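Local coordinates for spectinomycin phosphotransferase (Legionella pneumophila serogroup 1, PDB 3I0O), which probably transfers a phosphate group from a nucleotide, with magnesium, to the aminocyclitol antibiotic spectinomycin, at residues I213-V218 and G251-K256. Residues are numbered along the deposited sequence; the frame is centred on the assembly and turned at random.
Sequences IHAGNV and GNVWNK. With MG (magnesium ion), chain E; SMI (spectinomycin), chain C.
Ile213-Val218 holds the later part of what is, by family resemblance, the catalytic loop of a kinase-like phosphotransferase, ending at Asn217 and the start of strand 218-220. It is backed by the indole of Trp254, and the pair illustrates how a loop can face a metal and a substrate on one side while resting on an aromatic plate on the other. Ala215 is the main point of touch: its CB sits over one face of the indole, 3.6 Å from the centroid of the five-membered ring, in a CH-pi contact inclined 21° to the ring normal. The peptide before it extends over the same face, with His214 C above the rim near CH2, and Ile213 O comes to 3.3 Å from Trp254 CZ3. Val218 meets the six-membered ring differently, at its edge, with CG2 3.8 Å from Trp254 CH2. Val253 adds a second surface against Ala215, CG2 to CB at 3.6 Å, and Trp118 packs edge-to-face with Trp254.

The side chains of His214 and Asn217 serve the ligand side. In His214, CG lies between the backbone N and the carbonyl carbon (chi1 50°), which turns ND1 toward the following turn, where Gly216 N donates to it over 2.9 Å, bent and about 18° out of the ring plane. This is consistent with NE2 as the donor toward spectinomycin, in a weak but nearly straight bond to O11 of 3.3 Å; spectinomycin O2B approaches NE2 more closely, at 2.9 Å, obliquely to the ring. Phe109 lies nearly parallel to the imidazole. Asn217 OD1 binds magnesium at 2.3 Å, while its ND2 is held by Asp212 O, which fixes the turn of the amide. The Trp254 backing is a feature of this structure; Asn217 and the later Asp230 meeting at magnesium are characteristic of the active site in the aminoglycoside phosphotransferase and protein kinase fold.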
loop_
_atom_site.group_PDB
_atom_site.type_symbol
_atom_site.label_atom_id
_atom_site.label_comp_id
_atom_site.label_asym_id
_atom_site.label_seq_id
_atom_site.Cartn_x
_atom_site.Cartn_y
_atom_site.Cartn_z
ATOM N N ILE A 213 -2.301 4.073 2.202
ATOM C CA ILE A 213 -3.583 3.763 2.802
ATOM C C ILE A 213 -4.823 4.011 1.938
ATOM O O ILE A 213 -5.565 4.971 2.137
ATOM C CB ILE A 213 -3.761 4.483 4.169
ATOM C CG1 ILE A 213 -5.077 4.036 4.800
ATOM C CG2 ILE A 213 -3.717 6.002 3.996
ATOM C CD1 ILE A 213 -5.295 4.565 6.176
ATOM N N HIS A 214 -5.031 3.126 0.970
ATOM C CA HIS A 214 -6.199 3.187 0.110
ATOM C C HIS A 214 -7.140 2.112 0.652
ATOM O O HIS A 214 -6.821 1.453 1.644
ATOM C CB HIS A 214 -5.810 2.906 -1.341
ATOM C CG HIS A 214 -4.979 1.672 -1.524
ATOM N ND1 HIS A 214 -5.513 0.400 -1.512
ATOM C CD2 HIS A 214 -3.651 1.520 -1.746
ATOM C CE1 HIS A 214 -4.552 -0.481 -1.721
ATOM N NE2 HIS A 214 -3.410 0.171 -1.867
ATOM N N ALA A 215 -8.281 1.920 0.005
ATOM C CA ALA A 215 -9.263 0.938 0.459
ATOM C C ALA A 215 -8.768 -0.514 0.543
ATOM O O ALA A 215 -9.268 -1.295 1.353
ATOM C CB ALA A 215 -10.513 1.017 -0.425
ATOM N N GLY A 216 -7.805 -0.885 -0.290
ATOM C CA GLY A 216 -7.312 -2.244 -0.248
ATOM C C GLY A 216 -6.530 -2.519 1.021
ATOM O O GLY A 216 -6.336 -3.673 1.409
ATOM N N ASN A 217 -6.075 -1.461 1.678
ATOM C CA ASN A 217 -5.311 -1.628 2.898
ATOM C C ASN A 217 -6.112 -1.313 4.141
ATOM O O ASN A 217 -5.572 -0.906 5.166
ATOM C CB ASN A 217 -4.023 -0.810 2.837
ATOM C CG ASN A 217 -2.996 -1.438 1.908
ATOM O OD1 ASN A 217 -2.868 -2.662 1.868
ATOM N ND2 ASN A 217 -2.255 -0.613 1.168
ATOM N N VAL A 218 -7.419 -1.503 4.027
ATOM C CA VAL A 218 -8.331 -1.317 5.146
ATOM C C VAL A 218 -9.264 -2.520 5.185
ATOM O O VAL A 218 -9.897 -2.865 4.183
ATOM C CB VAL A 218 -9.190 -0.043 5.025
ATOM C CG1 VAL A 218 -10.200 -0.001 6.165
ATOM C CG2 VAL A 218 -8.301 1.197 5.069
ATOM N N GLY A 251 -8.790 1.988 -6.820
ATOM C CA GLY A 251 -9.664 0.824 -6.881
ATOM C C GLY A 251 -11.111 1.137 -7.239
ATOM O O GLY A 251 -12.002 0.296 -7.054
ATOM N N ASN A 252 -11.355 2.349 -7.736
ATOM C CA ASN A 252 -12.702 2.762 -8.133
ATOM C C ASN A 252 -13.666 2.977 -6.955
ATOM O O ASN A 252 -14.881 2.929 -7.126
ATOM C CB ASN A 252 -13.306 1.742 -9.106
ATOM C CG ASN A 252 -14.477 2.309 -9.910
ATOM O OD1 ASN A 252 -15.412 1.585 -10.254
ATOM N ND2 ASN A 252 -14.421 3.600 -10.223
ATOM N N VAL A 253 -13.121 3.190 -5.760
ATOM C CA VAL A 253 -13.928 3.473 -4.573
ATOM C C VAL A 253 -13.235 4.645 -3.897
ATOM O O VAL A 253 -12.192 5.098 -4.368
ATOM C CB VAL A 253 -14.012 2.272 -3.578
ATOM C CG1 VAL A 253 -14.878 1.169 -4.169
ATOM C CG2 VAL A 253 -12.622 1.758 -3.242
ATOM N N TRP A 254 -13.802 5.144 -2.807
ATOM C CA TRP A 254 -13.205 6.284 -2.117
ATOM C C TRP A 254 -13.158 7.452 -3.107
ATOM O O TRP A 254 -12.271 8.310 -3.067
ATOM C CB TRP A 254 -11.795 5.918 -1.610
ATOM C CG TRP A 254 -11.814 4.951 -0.442
ATOM C CD1 TRP A 254 -12.797 4.039 -0.137
ATOM C CD2 TRP A 254 -10.816 4.814 0.579
ATOM N NE1 TRP A 254 -12.473 3.357 1.007
ATOM C CE2 TRP A 254 -11.262 3.810 1.468
ATOM C CE3 TRP A 254 -9.586 5.443 0.829
ATOM C CZ2 TRP A 254 -10.520 3.422 2.590
ATOM C CZ3 TRP A 254 -8.850 5.054 1.945
ATOM C CH2 TRP A 254 -9.321 4.054 2.810
ATOM N N ASN A 255 -14.134 7.464 -4.004
ATOM C CA ASN A 255 -14.235 8.514 -5.000
ATOM C C ASN A 255 -15.598 9.225 -4.933
ATOM O O ASN A 255 -16.062 9.787 -5.920
ATOM C CB ASN A 255 -14.004 7.922 -6.386
ATOM C CG ASN A 255 -14.778 6.650 -6.596
ATOM O OD1 ASN A 255 -15.744 6.386 -5.888
ATOM N ND2 ASN A 255 -14.369 5.856 -7.578
ATOM N N LYS A 256 -16.243 9.186 -3.770
ATOM C CA LYS A 256 -17.525 9.860 -3.584
ATOM C C LYS A 256 -17.264 11.057 -2.691
ATOM O O LYS A 256 -16.938 10.895 -1.520
ATOM C CB LYS A 256 -18.529 8.940 -2.904
ATOM C CG LYS A 256 -18.910 7.743 -3.733
ATOM C CD LYS A 256 -19.809 6.803 -2.964
ATOM C CE LYS A 256 -20.250 5.649 -3.842
ATOM N NZ LYS A 256 -21.126 4.696 -3.103
HETATM MG MG MG E . -1.983 -4.256 0.517
HETATM O O1 SMI C . -3.465 -1.803 -5.423
HETATM C C2 SMI C . -4.431 -2.188 -6.437
HETATM C C2M SMI C . -4.745 -3.670 -6.275
HETATM C C3 SMI C . -3.857 -1.894 -7.873
HETATM C C4 SMI C . -3.566 -0.414 -7.903
HETATM C C5 SMI C . -2.484 -0.231 -6.859
HETATM O O5 SMI C . -2.149 1.160 -6.889
HETATM C C6 SMI C . -3.100 -0.396 -5.495
HETATM O O1B SMI C . -1.304 -0.988 -7.095
HETATM O O2B SMI C . -2.141 -0.344 -4.422
HETATM C C7 SMI C . -0.361 -0.699 -6.091
HETATM C C8 SMI C . 0.931 -1.482 -6.388
HETATM N N8 SMI C . 1.385 -1.047 -7.727
HETATM C C8M SMI C . 2.612 -1.747 -8.122
HETATM C C9 SMI C . 1.979 -1.117 -5.286
HETATM O O9 SMI C . 2.230 0.299 -5.318
HETATM C C10 SMI C . 1.426 -1.505 -3.879
HETATM N N10 SMI C . 2.295 -1.167 -2.872
HETATM C C1M SMI C . 3.599 -1.836 -2.977
HETATM C C11 SMI C . 0.109 -0.768 -3.642
HETATM O O11 SMI C . -0.391 -1.148 -2.382
HETATM C C12 SMI C . -0.921 -1.091 -4.710
HETATM O O4A SMI C . -3.073 0.076 -9.155
HETATM O O4B SMI C . -4.849 0.043 -7.728
HETATM O O HOH W 1 -3.731 -4.667 0.267
#